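Local coordinates for extracellular solute-binding protein (Conexibacter woesei, PDB 4P98) that probably binds a solute outside the membrane, perhaps a nucleoside as in its PnrA-like relatives, and hands it to an ABC transporter, at residues E43-A47 with D48-V52; I84-S87 with E88-R92; W121-F125 with G126-Y130; Q216-A220 with G221-T225. All coordinates share one frame; numbering follows the deposited sequence. Where two conformers were deposited one is given.

Interaction 1: residues E43-A47 with D48-V52; sequences ERLKA and DGADV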
loop_
_atom_site.group_PDB
_atom_site.type_symbol
_atom_site.label_atom_id
_atom_site.label_comp_id
_atom_site.label_asym_id
_atom_site.label_seq_id
_atom_site.Cartn_x
_atom_site.Cartn_y
_atom_site.Cartn_z
ATOM N N GLU A 43 8.834 -7.834 -10.442
ATOM C CA GLU A 43 9.041 -7.716 -11.887
ATOM C C GLU A 43 10.193 -6.760 -12.189
ATOM O O GLU A 43 11.079 -7.088 -12.962
ATOM C CB GLU A 43 7.770 -7.229 -12.599
ATOM C CG GLU A 43 6.846 -8.342 -13.044
ATOM C CD GLU A 43 7.516 -9.281 -14.035
ATOM O OE1 GLU A 43 7.782 -8.865 -15.184
ATOM O OE2 GLU A 43 7.787 -10.436 -13.661
ATOM N N ARG A 44 10.179 -5.589 -11.566
ATOM C CA ARG A 44 11.238 -4.607 -11.782
ATOM C C ARG A 44 12.600 -5.105 -11.295
ATOM O O ARG A 44 13.626 -4.690 -11.833
ATOM C CB ARG A 44 10.886 -3.266 -11.131
ATOM C CG ARG A 44 9.676 -2.590 -11.761
ATOM C CD ARG A 44 9.148 -1.470 -10.886
ATOM N NE ARG A 44 9.966 -0.260 -10.985
ATOM C CZ ARG A 44 10.118 0.650 -10.018
ATOM N NH1 ARG A 44 10.887 1.716 -10.247
ATOM N NH2 ARG A 44 9.521 0.504 -8.819
ATOM N N LEU A 45 12.606 -5.997 -10.301
ATOM C CA LEU A 45 13.846 -6.557 -9.749
ATOM C C LEU A 45 14.578 -7.479 -10.728
ATOM O O LEU A 45 15.774 -7.704 -10.584
ATOM C CB LEU A 45 13.551 -7.319 -8.460
ATOM C CG LEU A 45 14.712 -7.708 -7.555
ATOM C CD1 LEU A 45 15.289 -6.467 -6.881
ATOM C CD2 LEU A 45 14.240 -8.707 -6.504
ATOM N N LYS A 46 13.874 -8.004 -11.726
ATOM C CA LYS A 46 14.519 -8.839 -12.756
ATOM C C LYS A 46 15.683 -8.118 -13.449
ATOM O O LYS A 46 16.676 -8.742 -13.820
ATOM C CB LYS A 46 13.491 -9.318 -13.773
ATOM C CG LYS A 46 12.438 -10.206 -13.127
ATOM C CD LYS A 46 11.421 -10.761 -14.108
ATOM C CE LYS A 46 10.458 -11.671 -13.360
ATOM N NZ LYS A 46 9.473 -12.298 -14.290
ATOM N N ALA A 47 15.571 -6.801 -13.586
ATOM C CA ALA A 47 16.644 -5.987 -14.171
ATOM C C ALA A 47 17.889 -5.905 -13.288
ATOM O O ALA A 47 18.957 -5.559 -13.768
ATOM C CB ALA A 47 16.133 -4.588 -14.476
ATOM N N ASP A 48 17.751 -6.211 -12.001
ATOM C CA ASP A 48 18.888 -6.256 -11.089
ATOM C C ASP A 48 19.489 -7.661 -10.999
ATOM O O ASP A 48 20.348 -7.910 -10.155
ATOM C CB ASP A 48 18.470 -5.767 -9.700
ATOM C CG ASP A 48 17.959 -4.348 -9.719
ATOM O OD1 ASP A 48 18.755 -3.454 -10.035
ATOM O OD2 ASP A 48 16.766 -4.109 -9.440
ATOM N N GLY A 49 19.034 -8.569 -11.864
ATOM C CA GLY A 49 19.594 -9.916 -11.949
ATOM C C GLY A 49 18.925 -10.898 -11.001
ATOM O O GLY A 49 19.579 -11.767 -10.429
ATOM N N ALA A 50 17.621 -10.753 -10.821
ATOM C CA ALA A 50 16.872 -11.679 -10.005
ATOM C C ALA A 50 16.066 -12.584 -10.916
ATOM O O ALA A 50 15.456 -12.115 -11.878
ATOM C CB ALA A 50 15.946 -10.925 -9.067
ATOM N N ASP A 51 16.090 -13.878 -10.612
ATOM C CA ASP A 51 15.150 -14.845 -11.175
ATOM C C ASP A 51 14.053 -15.029 -10.134
ATOM O O ASP A 51 14.347 -15.480 -9.038
ATOM C CB ASP A 51 15.840 -16.198 -11.438
ATOM C CG ASP A 51 16.737 -16.174 -12.669
ATOM O OD1 ASP A 51 16.655 -15.197 -13.452
ATOM O OD2 ASP A 51 17.522 -17.142 -12.860
ATOM N N VAL A 52 12.806 -14.711 -10.494
ATOM C CA VAL A 52 11.693 -14.595 -9.543
ATOM C C VAL A 52 10.562 -15.592 -9.785
ATOM O O VAL A 52 10.105 -15.750 -10.909
ATOM C CB VAL A 52 11.070 -13.186 -9.603
ATOM C CG1 VAL A 52 10.020 -13.018 -8.507
ATOM C CG2 VAL A 52 12.151 -12.125 -9.463
HETATM O O HOH W 1 16.737 -11.352 -14.443
#

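Interaction 2: residues I84-S87 with E88-R92; sequences IDVS and EPILR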
loop_
_atom_site.group_PDB
_atom_site.type_symbol
_atom_site.label_atom_id
_atom_site.label_comp_id
_atom_site.label_asym_id
_atom_site.label_seq_id
_atom_site.Cartn_x
_atom_site.Cartn_y
_atom_site.Cartn_z
ATOM N N ILE A 84 1.605 -9.525 6.741
ATOM C CA ILE A 84 1.766 -9.947 8.134
ATOM C C ILE A 84 1.289 -11.397 8.370
ATOM O O ILE A 84 1.853 -12.115 9.192
ATOM C CB ILE A 84 1.086 -8.923 9.096
ATOM C CG1 ILE A 84 1.505 -9.158 10.557
ATOM C CG2 ILE A 84 -0.431 -8.908 8.909
ATOM C CD1 ILE A 84 1.005 -8.094 11.543
ATOM N N ASP A 85 0.285 -11.842 7.618
ATOM C CA ASP A 85 -0.242 -13.210 7.778
ATOM C C ASP A 85 0.783 -14.292 7.416
ATOM O O ASP A 85 0.683 -15.420 7.880
ATOM C CB ASP A 85 -1.515 -13.404 6.952
ATOM C CG ASP A 85 -2.702 -12.610 7.489
ATOM O OD1 ASP A 85 -2.681 -12.181 8.658
ATOM O OD2 ASP A 85 -3.669 -12.416 6.718
ATOM N N VAL A 86 1.772 -13.938 6.601
ATOM C CA VAL A 86 2.828 -14.858 6.183
ATOM C C VAL A 86 4.069 -14.722 7.076
ATOM O O VAL A 86 5.005 -15.513 6.971
ATOM C CB VAL A 86 3.195 -14.604 4.699
ATOM C CG1 VAL A 86 4.058 -15.721 4.132
ATOM C CG2 VAL A 86 1.926 -14.466 3.866
ATOM N N SER A 87 4.074 -13.752 7.988
ATOM C CA SER A 87 5.303 -13.444 8.751
ATOM C C SER A 87 5.714 -14.576 9.680
ATOM O O SER A 87 6.883 -14.940 9.745
ATOM C CB SER A 87 5.178 -12.130 9.524
ATOM O OG SER A 87 4.143 -12.167 10.475
ATOM N N GLU A 88 4.757 -15.147 10.396
ATOM C CA GLU A 88 5.101 -16.194 11.341
ATOM C C GLU A 88 5.689 -17.440 10.647
ATOM O O GLU A 88 6.721 -17.949 11.075
ATOM C CB GLU A 88 3.906 -16.515 12.257
ATOM C CG GLU A 88 4.284 -17.226 13.537
ATOM C CD GLU A 88 5.440 -16.565 14.263
ATOM O OE1 GLU A 88 5.352 -15.344 14.546
ATOM O OE2 GLU A 88 6.442 -17.273 14.529
ATOM N N PRO A 89 5.070 -17.914 9.553
ATOM C CA PRO A 89 5.682 -19.020 8.797
ATOM C C PRO A 89 7.097 -18.707 8.319
ATOM O O PRO A 89 7.985 -19.562 8.415
ATOM C CB PRO A 89 4.754 -19.194 7.599
ATOM C CG PRO A 89 3.464 -18.602 8.002
ATOM C CD PRO A 89 3.679 -17.657 9.135
ATOM N N ILE A 90 7.317 -17.492 7.814
ATOM C CA ILE A 90 8.666 -17.091 7.435
ATOM C C ILE A 90 9.623 -17.237 8.613
ATOM O O ILE A 90 10.680 -17.838 8.475
ATOM C CB ILE A 90 8.742 -15.645 6.913
ATOM C CG1 ILE A 90 8.083 -15.525 5.541
ATOM C CG2 ILE A 90 10.199 -15.172 6.859
ATOM C CD1 ILE A 90 8.918 -16.084 4.404
ATOM N N LEU A 91 9.250 -16.711 9.775
ATOM C CA LEU A 91 10.166 -16.736 10.917
ATOM C C LEU A 91 10.477 -18.159 11.388
ATOM O O LEU A 91 11.591 -18.437 11.796
ATOM C CB LEU A 91 9.623 -15.913 12.082
ATOM C CG LEU A 91 9.390 -14.431 11.789
ATOM C CD1 LEU A 91 8.682 -13.796 12.961
ATOM C CD2 LEU A 91 10.707 -13.729 11.536
ATOM N N ARG A 92 9.492 -19.052 11.318
ATOM C CA ARG A 92 9.683 -20.440 11.746
ATOM C C ARG A 92 10.625 -21.210 10.821
ATOM O O ARG A 92 11.546 -21.893 11.286
ATOM C CB ARG A 92 8.334 -21.162 11.831
ATOM C CG ARG A 92 7.356 -20.573 12.842
ATOM C CD ARG A 92 6.139 -21.471 12.950
ATOM N NE ARG A 92 6.554 -22.720 13.561
ATOM C CZ ARG A 92 6.639 -22.924 14.869
ATOM N NH1 ARG A 92 6.279 -21.975 15.728
ATOM N NH2 ARG A 92 7.068 -24.092 15.321
HETATM O O HOH W 2 1.858 -14.582 10.748
#

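Interaction 3: residues W121-F125 with G126-Y130; sequences WTYDF and GQLGY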
loop_
_atom_site.group_PDB
_atom_site.type_symbol
_atom_site.label_atom_id
_atom_site.label_comp_id
_atom_site.label_asym_id
_atom_site.label_seq_id
_atom_site.Cartn_x
_atom_site.Cartn_y
_atom_site.Cartn_z
ATOM N N TRP A 121 10.140 -5.589 7.598
ATOM C CA TRP A 121 9.676 -4.245 7.281
ATOM C C TRP A 121 8.255 -3.988 7.745
ATOM O O TRP A 121 7.483 -4.921 8.047
ATOM C CB TRP A 121 9.846 -3.923 5.787
ATOM C CG TRP A 121 8.983 -4.747 4.861
ATOM C CD1 TRP A 121 9.280 -5.983 4.342
ATOM C CD2 TRP A 121 7.696 -4.389 4.340
ATOM N NE1 TRP A 121 8.248 -6.409 3.532
ATOM C CE2 TRP A 121 7.262 -5.454 3.530
ATOM C CE3 TRP A 121 6.860 -3.273 4.497
ATOM C CZ2 TRP A 121 6.022 -5.439 2.866
ATOM C CZ3 TRP A 121 5.629 -3.258 3.825
ATOM C CH2 TRP A 121 5.229 -4.334 3.021
ATOM N N THR A 122 7.931 -2.705 7.800
ATOM C CA THR A 122 6.633 -2.247 8.239
ATOM C C THR A 122 6.268 -0.933 7.525
ATOM O O THR A 122 7.108 -0.306 6.863
ATOM C CB THR A 122 6.601 -2.060 9.766
ATOM O OG1 THR A 122 5.254 -1.841 10.202
ATOM C CG2 THR A 122 7.445 -0.893 10.191
ATOM N N TYR A 123 4.996 -0.558 7.650
ATOM C CA TYR A 123 4.487 0.733 7.221
ATOM C C TYR A 123 3.279 1.094 8.063
ATOM O O TYR A 123 2.706 0.240 8.748
ATOM C CB TYR A 123 4.104 0.730 5.747
ATOM C CG TYR A 123 2.865 -0.115 5.401
ATOM C CD1 TYR A 123 2.916 -1.509 5.399
ATOM C CD2 TYR A 123 1.663 0.492 5.055
ATOM C CE1 TYR A 123 1.791 -2.274 5.060
ATOM C CE2 TYR A 123 0.544 -0.266 4.712
ATOM C CZ TYR A 123 0.617 -1.644 4.717
ATOM O OH TYR A 123 -0.505 -2.389 4.383
ATOM N N ASP A 124 2.896 2.361 8.015
ATOM C CA ASP A 124 1.786 2.861 8.823
ATOM C C ASP A 124 0.595 3.159 7.908
ATOM O O ASP A 124 0.699 3.969 6.982
ATOM C CB ASP A 124 2.195 4.122 9.595
ATOM C CG ASP A 124 3.136 3.836 10.773
ATOM O OD1 ASP A 124 3.120 2.726 11.346
ATOM O OD2 ASP A 124 3.899 4.747 11.143
ATOM N N PHE A 125 -0.532 2.497 8.175
ATOM C CA PHE A 125 -1.758 2.682 7.385
ATOM C C PHE A 125 -2.185 4.143 7.342
ATOM O O PHE A 125 -2.588 4.650 6.301
ATOM C CB PHE A 125 -2.895 1.827 7.953
ATOM C CG PHE A 125 -2.721 0.360 7.703
ATOM C CD1 PHE A 125 -2.976 -0.167 6.446
ATOM C CD2 PHE A 125 -2.305 -0.491 8.718
ATOM C CE1 PHE A 125 -2.814 -1.522 6.200
ATOM C CE2 PHE A 125 -2.146 -1.849 8.483
ATOM C CZ PHE A 125 -2.399 -2.361 7.220
ATOM N N GLY A 126 -2.053 4.816 8.475
ATOM C CA GLY A 126 -2.392 6.230 8.586
ATOM C C GLY A 126 -1.699 7.101 7.550
ATOM O O GLY A 126 -2.261 8.103 7.130
ATOM N N GLN A 127 -0.485 6.716 7.136
ATOM C CA GLN A 127 0.277 7.481 6.136
ATOM C C GLN A 127 -0.252 7.361 4.718
ATOM O O GLN A 127 -0.189 8.328 3.961
ATOM C CB GLN A 127 1.761 7.130 6.166
ATOM C CG GLN A 127 2.444 7.719 7.386
ATOM C CD GLN A 127 3.942 7.885 7.234
ATOM O OE1 GLN A 127 4.497 7.739 6.158
ATOM N NE2 GLN A 127 4.600 8.182 8.336
ATOM N N LEU A 128 -0.742 6.187 4.344
ATOM C CA LEU A 128 -1.454 6.043 3.074
ATOM C C LEU A 128 -2.672 6.950 3.076
ATOM O O LEU A 128 -2.938 7.645 2.088
ATOM C CB LEU A 128 -1.914 4.608 2.844
ATOM C CG LEU A 128 -0.870 3.508 2.711
ATOM C CD1 LEU A 128 -1.608 2.166 2.711
ATOM C CD2 LEU A 128 -0.042 3.648 1.446
ATOM N N GLY A 129 -3.404 6.960 4.184
ATOM C CA GLY A 129 -4.556 7.837 4.321
ATOM C C GLY A 129 -4.165 9.297 4.197
ATOM O O GLY A 129 -4.784 10.054 3.445
ATOM N N TYR A 130 -3.109 9.679 4.916
ATOM C CA TYR A 130 -2.647 11.063 4.902
ATOM C C TYR A 130 -2.317 11.544 3.488
ATOM O O TYR A 130 -2.718 12.634 3.108
ATOM C CB TYR A 130 -1.457 11.263 5.843
ATOM C CG TYR A 130 -1.159 12.719 6.117
ATOM C CD1 TYR A 130 -1.752 13.373 7.191
ATOM C CD2 TYR A 130 -0.306 13.441 5.292
ATOM C CE1 TYR A 130 -1.482 14.704 7.454
ATOM C CE2 TYR A 130 -0.024 14.783 5.551
ATOM C CZ TYR A 130 -0.615 15.403 6.630
ATOM O OH TYR A 130 -0.370 16.736 6.885
HETATM O O HOH W 3 3.603 7.304 10.788
#

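Interaction 4: residues Q216-A220 with G221-T225; sequences QAAVA and GDVPT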
loop_
_atom_site.group_PDB
_atom_site.type_symbol
_atom_site.label_atom_id
_atom_site.label_comp_id
_atom_site.label_asym_id
_atom_site.label_seq_id
_atom_site.Cartn_x
_atom_site.Cartn_y
_atom_site.Cartn_z
ATOM N N GLN A 216 -17.128 2.868 -10.215
ATOM C CA GLN A 216 -18.340 2.838 -11.029
ATOM C C GLN A 216 -19.247 4.021 -10.724
ATOM O O GLN A 216 -19.771 4.674 -11.638
ATOM C CB GLN A 216 -19.125 1.542 -10.785
ATOM C CG GLN A 216 -18.442 0.323 -11.347
ATOM C CD GLN A 216 -18.596 0.218 -12.855
ATOM O OE1 GLN A 216 -19.599 0.667 -13.427
ATOM N NE2 GLN A 216 -17.609 -0.383 -13.506
ATOM N N ALA A 217 -19.455 4.287 -9.441
ATOM C CA ALA A 217 -20.313 5.390 -9.028
ATOM C C ALA A 217 -19.747 6.727 -9.508
ATOM O O ALA A 217 -20.491 7.625 -9.928
ATOM C CB ALA A 217 -20.472 5.399 -7.516
ATOM N N ALA A 218 -18.430 6.853 -9.415
ATOM C CA ALA A 218 -17.729 8.048 -9.865
ATOM C C ALA A 218 -17.911 8.286 -11.369
ATOM O O ALA A 218 -18.161 9.409 -11.799
ATOM C CB ALA A 218 -16.247 7.934 -9.529
ATOM N N VAL A 219 -17.766 7.232 -12.160
ATOM C CA VAL A 219 -17.961 7.335 -13.607
ATOM C C VAL A 219 -19.392 7.809 -13.914
ATOM O O VAL A 219 -19.593 8.668 -14.769
ATOM C CB VAL A 219 -17.651 6.003 -14.326
ATOM C CG1 VAL A 219 -18.122 6.026 -15.779
ATOM C CG2 VAL A 219 -16.155 5.697 -14.266
ATOM N N ALA A 220 -20.376 7.261 -13.210
ATOM C CA ALA A 220 -21.779 7.639 -13.435
ATOM C C ALA A 220 -22.015 9.131 -13.149
ATOM O O ALA A 220 -22.818 9.795 -13.825
ATOM C CB ALA A 220 -22.704 6.772 -12.584
ATOM N N GLY A 221 -21.295 9.658 -12.166
ATOM C CA GLY A 221 -21.434 11.061 -11.775
ATOM C C GLY A 221 -20.351 12.016 -12.260
ATOM O O GLY A 221 -20.332 13.167 -11.854
ATOM N N ASP A 222 -19.466 11.544 -13.129
ATOM C CA ASP A 222 -18.385 12.360 -13.688
ATOM C C ASP A 222 -17.518 13.044 -12.626
ATOM O O ASP A 222 -17.178 14.218 -12.774
ATOM C CB ASP A 222 -18.956 13.429 -14.643
ATOM C CG ASP A 222 -19.795 12.835 -15.758
ATOM O OD1 ASP A 222 -19.296 11.925 -16.451
ATOM O OD2 ASP A 222 -20.946 13.288 -15.948
ATOM N N VAL A 223 -17.164 12.325 -11.560
ATOM C CA VAL A 223 -16.239 12.876 -10.541
ATOM C C VAL A 223 -14.942 12.085 -10.536
ATOM O O VAL A 223 -14.910 10.931 -10.944
ATOM C CB VAL A 223 -16.808 12.915 -9.109
ATOM C CG1 VAL A 223 -17.992 13.863 -9.016
ATOM C CG2 VAL A 223 -17.177 11.527 -8.608
ATOM N N PRO A 224 -13.845 12.713 -10.083
ATOM C CA PRO A 224 -12.602 11.955 -10.039
ATOM C C PRO A 224 -12.527 11.056 -8.798
ATOM O O PRO A 224 -13.261 11.266 -7.848
ATOM C CB PRO A 224 -11.529 13.058 -9.955
ATOM C CG PRO A 224 -12.225 14.169 -9.257
ATOM C CD PRO A 224 -13.632 14.139 -9.795
ATOM N N THR A 225 -11.626 10.079 -8.823
ATOM C CA THR A 225 -11.356 9.269 -7.646
ATOM C C THR A 225 -9.870 9.313 -7.234
ATOM O O THR A 225 -8.986 9.700 -8.015
ATOM C CB THR A 225 -11.792 7.799 -7.823
ATOM O OG1 THR A 225 -10.971 7.135 -8.787
ATOM C CG2 THR A 225 -13.263 7.704 -8.234
HETATM O O HOH W 4 -21.839 10.550 -16.525
#

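Interaction 1: residues E43-A47 with D48-V52
Leu-45 and Ala-50 form the close-packed side of the turn that ends helix 34-45: CG of Leu-45 lies 3.8 Å from CB of Ala-50, and CD2 touches the same methyl. CG of Leu-45 stands anti to the backbone N (chi1 -166°), which brings both branches over the turn, and CD1 passes beside OD2 of Asp-48 with the two side chains nearly perpendicular. Beneath them the backbone folds back in two short steps. The amide of Asp-48 donates to O of Leu-45 at 2.9 Å, and that of Gly-49 to O of Lys-46 at 3.1 Å. Gly-49 turns the chain at positive phi (88°), where a side chain would press on the preceding carbonyl. After it, O of Ala-50 accepts a CH...O contact from CA of Lys-46 at 3.5 Å.

The solvent side is looser. A water donates to both O of Lys-46, at 2.7 Å, and O of Ala-50. The extended Lys-46 chain crosses Val-52 at about a right angle, CE 4.1 Å from CB of the valine, and NZ then reaches the syn side of the Glu-43 carboxylate, a salt bridge of 2.6 Å to OE2.

Replacing Asp-48 by an alanine here would probably leave the amide of Gln-253 without its acceptor and open a gap beside Leu-45. Leu-45 packs on Tyr-252, Gln-253 and Leu-256 of helix 249-261, while Gly-49 and Asp-51 pair with the backbone of Val-19 and Val-21 as the chain heads into edge strand 53-55.

Interaction 2: residues I84-S87 with E88-R92
The peptide group of Val-86 is approached over both faces: CD of Pro-89 sits almost directly above its O at 3.3 Å. CG1 of Ile-90 lies toward the other face, 3.4 Å from that same O. In the carbonyl plane the amide of Ile-90 donates to it at 3.2 Å, nearly straight (167°). The next peptide is met end-on, N of Leu-91 lying close to the C=O line of Ser-87 at 3.0 Å, while CG of Leu-91 leans against the same oxygen.

Just before these bonds the regular helical pattern is interrupted. Pro-89 has no N-H to give, and N of Glu-88 stands too far from O of Ile-84 for a direct bond. A water fills the break, accepting from N of Glu-88 at 3.0 Å and donating to O of Ile-84 at 2.9 Å, with a weak bond to O of Asp-85. Ser-87 holds its OG between backbone N and carbonyl carbon (chi1 62°), aiming it back at O of Ile-84, where it donates in plane, on a lone pair, at 2.6 Å. Substituting a valine for Ser-87 would probably leave that carbonyl without its side-chain donor.

The carboxylate of Glu-88 forms a salt bridge with Arg-113. The chemistry is thus that of a proline kink in helix 84-94, where water and a serine hydroxyl supply bonds in a turn whose backbone amides cannot complete the usual set.

Interaction 3: residues W121-F125 with G126-Y130
Leaving strand 118-123, the backbone passes through Asp-124 into helix 125-137, the amide of Gln-127 donating to O of Asp-124 at 3.0 Å and that of Gly-129 donating to O of Phe-125 at 3.2 Å, nearly straight (168°). At this strand-to-helix junction the chain leaves the six-stranded sheet, heading for strand 144-149 of the second.

Tyr-123 and Leu-128 make the apolar contact. CD1 of Leu-128 comes to the edge of the tyrosine ring, near its plane, 3.8 Å from CE2. A chi1 of 69°, with CG between the backbone N and the carbonyl carbon, brings the ring there. CB of Leu-128 also rests on O of Phe-125, at 3.5 Å. Beyond CG the Gln-127 chain is extended: OE1 accepts from the amide of Leu-273, and NE2 donates a hydrogen bond to a water at 2.8 Å. Its bridge to OD2 of Asp-124 is doubtful, the aspartate being disordered over two positions. Phe-125 meets the ring of Phe-155, the planes at about 45°.

The direct grip is mainly backbone bonding with one small apolar contact, whereas the glutamine amide, held at its oxygen, ties the start of the helix to the chain following strand 268-271.

Interaction 4: residues Q216-A220 with G221-T225
A Schellman motif closes helix 212-221. Asp-222 carries the positive phi (54°), a conformation more often taken by glycine. Beyond it, N of Val-223 reaches back to O of Ala-218 at 3.1 Å in a nearly straight bond, while N of Asp-222 makes a weak one to O of Val-219 at 3.3 Å. The amide of Gly-221 still serves the helix, donating to O of Ala-217 at 3.1 Å and weakly to O of Ala-218.

Ala-218 is the apolar centre of the turn. CG2 of Val-223, placed between backbone N and carbonyl carbon, packs 3.8 Å from its CB. CG2 of Thr-225, coming in roughly at right angles to the valine, presses on that CB at 3.3 Å, tighter than usual van der Waals contact. O of Val-223, buried here without a partner, lies 3.6 Å from the same methyl. OG1 of Thr-225 instead hydrogen-bonds OD1 of Asn-240.

The turn reverses the chain so that strand 225-226 enters the five-stranded parallel sheet between 205-207 and 240-242. Ala-218 and Val-223 both lie on Leu-205 of the former strand, Val-223 also touches Leu-198 of helix 187-199, and the backbone of Thr-225 bonds to Val-239 and Ile-241.

Each interaction lies within one continuous run of chain, so the four follow in series; none encloses or crosses another, and each closes only a local turn. Interaction 1 leads from helix 34-45 toward strand 53-55, at one edge of the six-stranded sheet. Interaction 2 lies in the helix of the unit joining strands 78-82 and 101-105 of that sheet, its centre about 23 Å from that of interaction 1. Interaction 3, its centre about 8 Å from that of the chain, carries it out of this sheet by helix 125-137 toward strand 144-149 of the second. There interaction 4 connects helix 212-221 to strand 225-226, its centre about 39 Å from that of interaction 2.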